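Local coordinates for protein DNA ligase (Alteromonas mediterranea, PDB 6GDR) that probably seals nicks in double-stranded DNA as a minimal Lig E-type, ATP-dependent DNA ligase, at residues I7-H19 with Y199-K211. Numbering follows the deposited sequence.
Sequences IVDGLQLAKQYGH and YHSGRSDKLIKVK. Unlike the reference sequence in segment 7-19: Gly18 (reference Ser). Unlike the reference sequence in segment 199-211: Ile208 (reference Leu). With AMP (adenosine monophosphate), chain G; nucleotides of chain A.
Gln12 and Tyr199 illustrate how a loop can be fastened at both its backbone and its side chain. The backbone N of Gln12 donates a nearly straight hydrogen bond to Tyr199 OH (3.1 Å, 164°). Gln12 CB sits over one face of the Tyr199 ring, 4.1 Å from its centroid, a CH-pi contact. With CG anti to the backbone N (chi1 -177°) and the chain extended beyond it, Gln12 runs past the ring in the opposite direction: Gln12 CG lies against His200 O (3.2 Å) in van der Waals contact, CD lies near His200 O and Leu207 CB, OE1 near Tyr199 CD1 and CE1, and NE2 meets Lys206 CB and gives a weak hydrogen bond to a water that also bridges Leu13 O and Ser204.

Farther along, Lys15 N donates to Leu207 O (3.0 Å) and Lys15 O accepts from Lys209 N, joining the strands in parallel. Ala14 CB packs on Lys209 CB (3.7 Å); Lys209 NZ hydrogen-bonds AMP O2P (2.6 Å). Leu13 CB covers one face of the Arg203 guanidinium, while Arg203 N donates a hydrogen bond to OP2 of DA6 of chain A. Paired with 207-210, strand 15-16 edges the mixed sheet beside the AMP pocket, in the nucleotidyltransferase domain characteristic of ATP-dependent DNA ligases.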
loop_
_atom_site.group_PDB
_atom_site.type_symbol
_atom_site.label_atom_id
_atom_site.label_comp_id
_atom_site.label_asym_id
_atom_site.label_seq_id
_atom_site.Cartn_x
_atom_site.Cartn_y
_atom_site.Cartn_z
ATOM N N ILE D 7 -19.167 -7.238 -7.711
ATOM C CA ILE D 7 -20.609 -7.133 -7.532
ATOM C C ILE D 7 -20.923 -6.090 -6.464
ATOM O O ILE D 7 -21.934 -5.390 -6.550
ATOM C CB ILE D 7 -21.229 -8.504 -7.179
ATOM C CG1 ILE D 7 -22.699 -8.346 -6.775
ATOM C CG2 ILE D 7 -20.435 -9.184 -6.075
ATOM C CD1 ILE D 7 -23.457 -9.654 -6.686
ATOM N N VAL D 8 -20.056 -5.983 -5.459
ATOM C CA VAL D 8 -20.214 -4.968 -4.424
ATOM C C VAL D 8 -19.714 -3.632 -4.958
ATOM O O VAL D 8 -18.756 -3.565 -5.737
ATOM C CB VAL D 8 -19.472 -5.377 -3.136
ATOM C CG1 VAL D 8 -19.721 -4.360 -2.028
ATOM C CG2 VAL D 8 -19.908 -6.764 -2.687
ATOM N N ASP D 9 -20.369 -2.553 -4.531
ATOM C CA ASP D 9 -20.094 -1.229 -5.080
ATOM C C ASP D 9 -18.691 -0.751 -4.720
ATOM O O ASP D 9 -17.747 -0.955 -5.491
ATOM C CB ASP D 9 -21.145 -0.226 -4.593
ATOM C CG ASP D 9 -20.986 1.140 -5.233
ATOM O OD1 ASP D 9 -21.232 1.253 -6.452
ATOM O OD2 ASP D 9 -20.618 2.099 -4.522
ATOM N N GLY D 10 -18.541 -0.120 -3.555
ATOM C CA GLY D 10 -17.273 0.472 -3.194
ATOM C C GLY D 10 -16.258 -0.549 -2.715
ATOM O O GLY D 10 -16.589 -1.659 -2.299
ATOM N N LEU D 11 -14.991 -0.149 -2.778
ATOM C CA LEU D 11 -13.901 -1.009 -2.345
ATOM C C LEU D 11 -13.802 -1.027 -0.825
ATOM O O LEU D 11 -14.071 -0.030 -0.149
ATOM C CB LEU D 11 -12.572 -0.538 -2.937
ATOM C CG LEU D 11 -12.419 -0.598 -4.458
ATOM C CD1 LEU D 11 -11.061 -0.051 -4.867
ATOM C CD2 LEU D 11 -12.598 -2.017 -4.975
ATOM N N GLN D 12 -13.412 -2.180 -0.291
ATOM C CA GLN D 12 -13.143 -2.311 1.136
ATOM C C GLN D 12 -11.741 -1.784 1.409
ATOM O O GLN D 12 -10.749 -2.378 0.972
ATOM C CB GLN D 12 -13.282 -3.764 1.581
ATOM C CG GLN D 12 -13.085 -3.972 3.076
ATOM C CD GLN D 12 -13.287 -5.413 3.498
ATOM O OE1 GLN D 12 -13.074 -6.340 2.715
ATOM N NE2 GLN D 12 -13.707 -5.611 4.743
ATOM N N LEU D 13 -11.654 -0.668 2.122
ATOM C CA LEU D 13 -10.370 -0.078 2.463
ATOM C C LEU D 13 -9.878 -0.627 3.799
ATOM O O LEU D 13 -10.639 -1.190 4.589
ATOM C CB LEU D 13 -10.479 1.446 2.517
ATOM C CG LEU D 13 -11.104 2.111 1.285
ATOM C CD1 LEU D 13 -11.052 3.625 1.413
ATOM C CD2 LEU D 13 -10.427 1.660 -0.003
ATOM N N ALA D 14 -8.583 -0.454 4.042
ATOM C CA ALA D 14 -7.924 -1.018 5.212
ATOM C C ALA D 14 -7.787 0.041 6.298
ATOM O O ALA D 14 -7.374 1.172 6.022
ATOM C CB ALA D 14 -6.549 -1.575 4.842
ATOM N N LYS D 15 -8.134 -0.332 7.527
ATOM C CA LYS D 15 -7.994 0.549 8.678
ATOM C C LYS D 15 -6.616 0.369 9.300
ATOM O O LYS D 15 -6.070 -0.738 9.322
ATOM C CB LYS D 15 -9.078 0.256 9.719
ATOM C CG LYS D 15 -9.042 1.158 10.959
ATOM C CD LYS D 15 -9.429 0.406 12.225
ATOM C CE LYS D 15 -10.933 0.361 12.418
ATOM N NZ LYS D 15 -11.441 1.624 13.018
ATOM N N GLN D 16 -6.057 1.465 9.804
ATOM C CA GLN D 16 -4.780 1.402 10.498
ATOM C C GLN D 16 -4.914 0.587 11.782
ATOM O O GLN D 16 -6.001 0.434 12.347
ATOM C CB GLN D 16 -4.272 2.809 10.805
ATOM C CG GLN D 16 -4.033 3.650 9.560
ATOM C CD GLN D 16 -3.671 5.085 9.881
ATOM O OE1 GLN D 16 -3.877 5.555 11.000
ATOM N NE2 GLN D 16 -3.126 5.790 8.897
ATOM N N TYR D 17 -3.779 0.065 12.248
ATOM C CA TYR D 17 -3.791 -0.885 13.355
ATOM C C TYR D 17 -4.243 -0.225 14.654
ATOM O O TYR D 17 -5.163 -0.712 15.322
ATOM C CB TYR D 17 -2.404 -1.506 13.522
ATOM C CG TYR D 17 -2.312 -2.504 14.652
ATOM C CD1 TYR D 17 -3.043 -3.684 14.622
ATOM C CD2 TYR D 17 -1.488 -2.271 15.745
ATOM C CE1 TYR D 17 -2.962 -4.601 15.651
ATOM C CE2 TYR D 17 -1.399 -3.183 16.780
ATOM C CZ TYR D 17 -2.138 -4.347 16.727
ATOM O OH TYR D 17 -2.054 -5.258 17.755
ATOM N N GLY D 18 -3.609 0.887 15.028
ATOM C CA GLY D 18 -3.848 1.498 16.328
ATOM C C GLY D 18 -5.263 2.000 16.545
ATOM O O GLY D 18 -5.602 2.360 17.679
ATOM N N HIS D 19 -6.091 2.031 15.506
ATOM C CA HIS D 19 -7.447 2.557 15.628
ATOM C C HIS D 19 -8.462 1.424 15.737
ATOM O O HIS D 19 -9.185 1.320 16.729
ATOM C CB HIS D 19 -7.780 3.452 14.433
ATOM C CG HIS D 19 -6.753 4.509 14.163
ATOM N ND1 HIS D 19 -5.726 4.790 15.038
ATOM C CD2 HIS D 19 -6.592 5.349 13.113
ATOM C CE1 HIS D 19 -4.978 5.759 14.540
ATOM N NE2 HIS D 19 -5.482 6.116 13.372
ATOM N N TYR D 199 -17.690 -9.202 2.845
ATOM C CA TYR D 199 -17.163 -8.040 2.146
ATOM C C TYR D 199 -18.084 -6.842 2.344
ATOM O O TYR D 199 -19.311 -6.965 2.300
ATOM C CB TYR D 199 -17.006 -8.344 0.655
ATOM C CG TYR D 199 -16.115 -7.367 -0.078
ATOM C CD1 TYR D 199 -14.778 -7.660 -0.313
ATOM C CD2 TYR D 199 -16.608 -6.150 -0.531
ATOM C CE1 TYR D 199 -13.958 -6.772 -0.981
ATOM C CE2 TYR D 199 -15.794 -5.255 -1.200
ATOM C CZ TYR D 199 -14.471 -5.571 -1.422
ATOM O OH TYR D 199 -13.657 -4.684 -2.088
ATOM N N HIS D 200 -17.482 -5.677 2.572
ATOM C CA HIS D 200 -18.243 -4.451 2.773
ATOM C C HIS D 200 -17.321 -3.264 2.544
ATOM O O HIS D 200 -16.196 -3.244 3.051
ATOM C CB HIS D 200 -18.849 -4.406 4.180
ATOM C CG HIS D 200 -19.462 -3.086 4.532
ATOM N ND1 HIS D 200 -19.025 -2.322 5.594
ATOM C CD2 HIS D 200 -20.476 -2.393 3.963
ATOM C CE1 HIS D 200 -19.746 -1.217 5.664
ATOM N NE2 HIS D 200 -20.633 -1.236 4.685
ATOM N N SER D 201 -17.799 -2.284 1.784
ATOM C CA SER D 201 -16.985 -1.125 1.458
ATOM C C SER D 201 -16.587 -0.372 2.724
ATOM O O SER D 201 -17.170 -0.549 3.799
ATOM C CB SER D 201 -17.740 -0.188 0.517
ATOM O OG SER D 201 -18.880 0.361 1.156
ATOM N N GLY D 202 -15.573 0.478 2.585
ATOM C CA GLY D 202 -15.143 1.327 3.676
ATOM C C GLY D 202 -14.165 0.642 4.612
ATOM O O GLY D 202 -13.725 -0.491 4.406
ATOM N N ARG D 203 -13.826 1.363 5.675
ATOM C CA ARG D 203 -12.864 0.903 6.666
ATOM C C ARG D 203 -13.586 0.316 7.871
ATOM O O ARG D 203 -14.640 0.812 8.281
ATOM C CB ARG D 203 -11.956 2.053 7.111
ATOM C CG ARG D 203 -10.917 2.455 6.076
ATOM C CD ARG D 203 -10.175 3.718 6.484
ATOM N NE ARG D 203 -8.976 3.933 5.676
ATOM C CZ ARG D 203 -8.934 4.617 4.535
ATOM N NH1 ARG D 203 -10.029 5.176 4.039
ATOM N NH2 ARG D 203 -7.784 4.744 3.886
ATOM N N SER D 204 -13.014 -0.744 8.429
ATOM C CA SER D 204 -13.530 -1.377 9.637
ATOM C C SER D 204 -12.451 -2.322 10.152
ATOM O O SER D 204 -11.391 -2.477 9.537
ATOM C CB SER D 204 -14.842 -2.119 9.374
ATOM O OG SER D 204 -14.622 -3.292 8.608
ATOM N N ASP D 205 -12.728 -2.955 11.292
ATOM C CA ASP D 205 -11.796 -3.921 11.861
ATOM C C ASP D 205 -11.742 -5.223 11.076
ATOM O O ASP D 205 -10.938 -6.095 11.422
ATOM C CB ASP D 205 -12.167 -4.213 13.317
ATOM C CG ASP D 205 -11.789 -3.082 14.253
ATOM O OD1 ASP D 205 -10.719 -2.472 14.050
ATOM O OD2 ASP D 205 -12.563 -2.804 15.193
ATOM N N LYS D 206 -12.563 -5.380 10.036
ATOM C CA LYS D 206 -12.534 -6.598 9.236
ATOM C C LYS D 206 -11.287 -6.685 8.366
ATOM O O LYS D 206 -10.891 -7.793 7.985
ATOM C CB LYS D 206 -13.783 -6.677 8.357
ATOM C CG LYS D 206 -15.089 -6.405 9.095
ATOM C CD LYS D 206 -16.294 -6.538 8.173
ATOM C CE LYS D 206 -17.508 -5.809 8.725
ATOM N NZ LYS D 206 -17.389 -4.333 8.569
ATOM N N LEU D 207 -10.664 -5.551 8.044
ATOM C CA LEU D 207 -9.475 -5.518 7.197
ATOM C C LEU D 207 -8.549 -4.436 7.734
ATOM O O LEU D 207 -8.801 -3.245 7.530
ATOM C CB LEU D 207 -9.840 -5.251 5.737
ATOM C CG LEU D 207 -8.680 -5.107 4.749
ATOM C CD1 LEU D 207 -7.837 -6.372 4.708
ATOM C CD2 LEU D 207 -9.208 -4.771 3.363
ATOM N N ILE D 208 -7.473 -4.846 8.405
ATOM C CA ILE D 208 -6.604 -3.924 9.125
ATOM C C ILE D 208 -5.242 -3.873 8.448
ATOM O O ILE D 208 -4.784 -4.842 7.831
ATOM C CB ILE D 208 -6.485 -4.326 10.612
ATOM C CG1 ILE D 208 -7.817 -4.069 11.323
ATOM C CG2 ILE D 208 -5.373 -3.551 11.315
ATOM C CD1 ILE D 208 -8.145 -5.078 12.394
ATOM N N LYS D 209 -4.593 -2.719 8.576
ATOM C CA LYS D 209 -3.342 -2.404 7.904
ATOM C C LYS D 209 -2.279 -2.135 8.959
ATOM O O LYS D 209 -2.516 -1.372 9.901
ATOM C CB LYS D 209 -3.542 -1.189 6.996
ATOM C CG LYS D 209 -2.304 -0.593 6.359
ATOM C CD LYS D 209 -2.539 0.883 6.042
ATOM C CE LYS D 209 -3.836 1.119 5.255
ATOM N NZ LYS D 209 -4.121 2.566 5.065
ATOM N N VAL D 210 -1.113 -2.758 8.803
ATOM C CA VAL D 210 -0.049 -2.687 9.797
ATOM C C VAL D 210 1.244 -2.299 9.093
ATOM O O VAL D 210 1.719 -3.030 8.215
ATOM C CB VAL D 210 0.124 -4.016 10.550
ATOM C CG1 VAL D 210 0.949 -3.802 11.805
ATOM C CG2 VAL D 210 -1.232 -4.623 10.894
ATOM N N LYS D 211 1.815 -1.162 9.485
ATOM C CA LYS D 211 3.058 -0.668 8.910
ATOM C C LYS D 211 3.903 -0.042 10.009
ATOM O O LYS D 211 3.376 0.530 10.967
ATOM C CB LYS D 211 2.799 0.367 7.804
ATOM C CG LYS D 211 2.205 -0.208 6.526
ATOM C CD LYS D 211 1.493 0.861 5.703
ATOM C CE LYS D 211 2.438 1.946 5.211
ATOM N NZ LYS D 211 3.455 1.429 4.253
HETATM P P AMP G . -3.037 1.622 1.471
HETATM O O1P AMP G . -1.808 0.848 1.054
HETATM O O2P AMP G . -3.001 2.408 2.761
HETATM O "O5'" AMP G . -4.270 0.591 1.542
HETATM C "C5'" AMP G . -4.017 -0.808 1.453
HETATM C "C4'" AMP G . -3.732 -1.196 0.004
HETATM O "O4'" AMP G . -2.674 -2.159 -0.043
HETATM C "C3'" AMP G . -4.920 -1.795 -0.729
HETATM O "O3'" AMP G . -5.375 -0.887 -1.738
HETATM C "C2'" AMP G . -4.416 -3.088 -1.339
HETATM O "O2'" AMP G . -4.673 -3.138 -2.744
HETATM C "C1'" AMP G . -2.913 -3.108 -1.086
HETATM N N9 AMP G . -2.326 -4.419 -0.695
HETATM C C8 AMP G . -1.058 -4.761 -0.997
HETATM N N7 AMP G . -0.760 -6.000 -0.532
HETATM C C5 AMP G . -1.856 -6.473 0.082
HETATM C C6 AMP G . -2.215 -7.722 0.789
HETATM N N6 AMP G . -1.311 -8.715 0.925
HETATM N N1 AMP G . -3.462 -7.832 1.291
HETATM C C2 AMP G . -4.367 -6.844 1.160
HETATM N N3 AMP G . -4.102 -5.683 0.530
HETATM C C4 AMP G . -2.891 -5.436 -0.027
ATOM P P DA A 6 -16.910 3.681 5.982
ATOM O OP1 DA A 6 -17.697 2.670 5.242
ATOM O OP2 DA A 6 -15.430 3.618 5.997
ATOM O "O5'" DA A 6 -17.325 5.129 5.465
ATOM C "C5'" DA A 6 -18.617 5.643 5.763
ATOM C "C4'" DA A 6 -18.738 7.073 5.290
ATOM O "O4'" DA A 6 -18.150 7.964 6.284
ATOM C "C3'" DA A 6 -18.018 7.360 3.974
ATOM O "O3'" DA A 6 -18.847 8.119 3.102
ATOM C "C2'" DA A 6 -16.767 8.114 4.411
ATOM C "C1'" DA A 6 -17.241 8.840 5.658
ATOM N N9 DA A 6 -16.170 9.170 6.596
ATOM C C8 DA A 6 -15.176 8.342 7.040
ATOM N N7 DA A 6 -14.344 8.914 7.878
ATOM C C5 DA A 6 -14.824 10.207 7.994
ATOM C C6 DA A 6 -14.385 11.320 8.739
ATOM N N6 DA A 6 -13.315 11.294 9.537
ATOM N N1 DA A 6 -15.093 12.464 8.629
ATOM C C2 DA A 6 -16.164 12.486 7.827
ATOM N N3 DA A 6 -16.673 11.506 7.080
ATOM C C4 DA A 6 -15.950 10.383 7.209
ATOM P P DG A 5 -14.715 1.916 12.207
ATOM O OP1 DG A 5 -15.055 0.486 12.379
ATOM O OP2 DG A 5 -13.299 2.347 12.178
ATOM O "O5'" DG A 5 -15.408 2.454 10.875
ATOM C "C5'" DG A 5 -16.822 2.542 10.797
ATOM C "C4'" DG A 5 -17.238 3.700 9.915
ATOM O "O4'" DG A 5 -16.969 4.949 10.598
ATOM C "C3'" DG A 5 -16.499 3.776 8.575
ATOM O "O3'" DG A 5 -17.422 3.669 7.502
ATOM C "C2'" DG A 5 -15.782 5.133 8.605
ATOM C "C1'" DG A 5 -16.559 5.906 9.655
ATOM N N9 DG A 5 -15.789 6.942 10.343
ATOM C C8 DG A 5 -14.533 6.825 10.890
ATOM N N7 DG A 5 -14.109 7.921 11.455
ATOM C C5 DG A 5 -15.152 8.821 11.274
ATOM C C6 DG A 5 -15.271 10.173 11.674
ATOM O O6 DG A 5 -14.448 10.868 12.285
ATOM N N1 DG A 5 -16.494 10.717 11.289
ATOM C C2 DG A 5 -17.477 10.039 10.607
ATOM N N2 DG A 5 -18.591 10.727 10.323
ATOM N N3 DG A 5 -17.376 8.774 10.230
ATOM C C4 DG A 5 -16.193 8.231 10.594
HETATM O O HOH W 1 -12.517 -2.964 6.592
#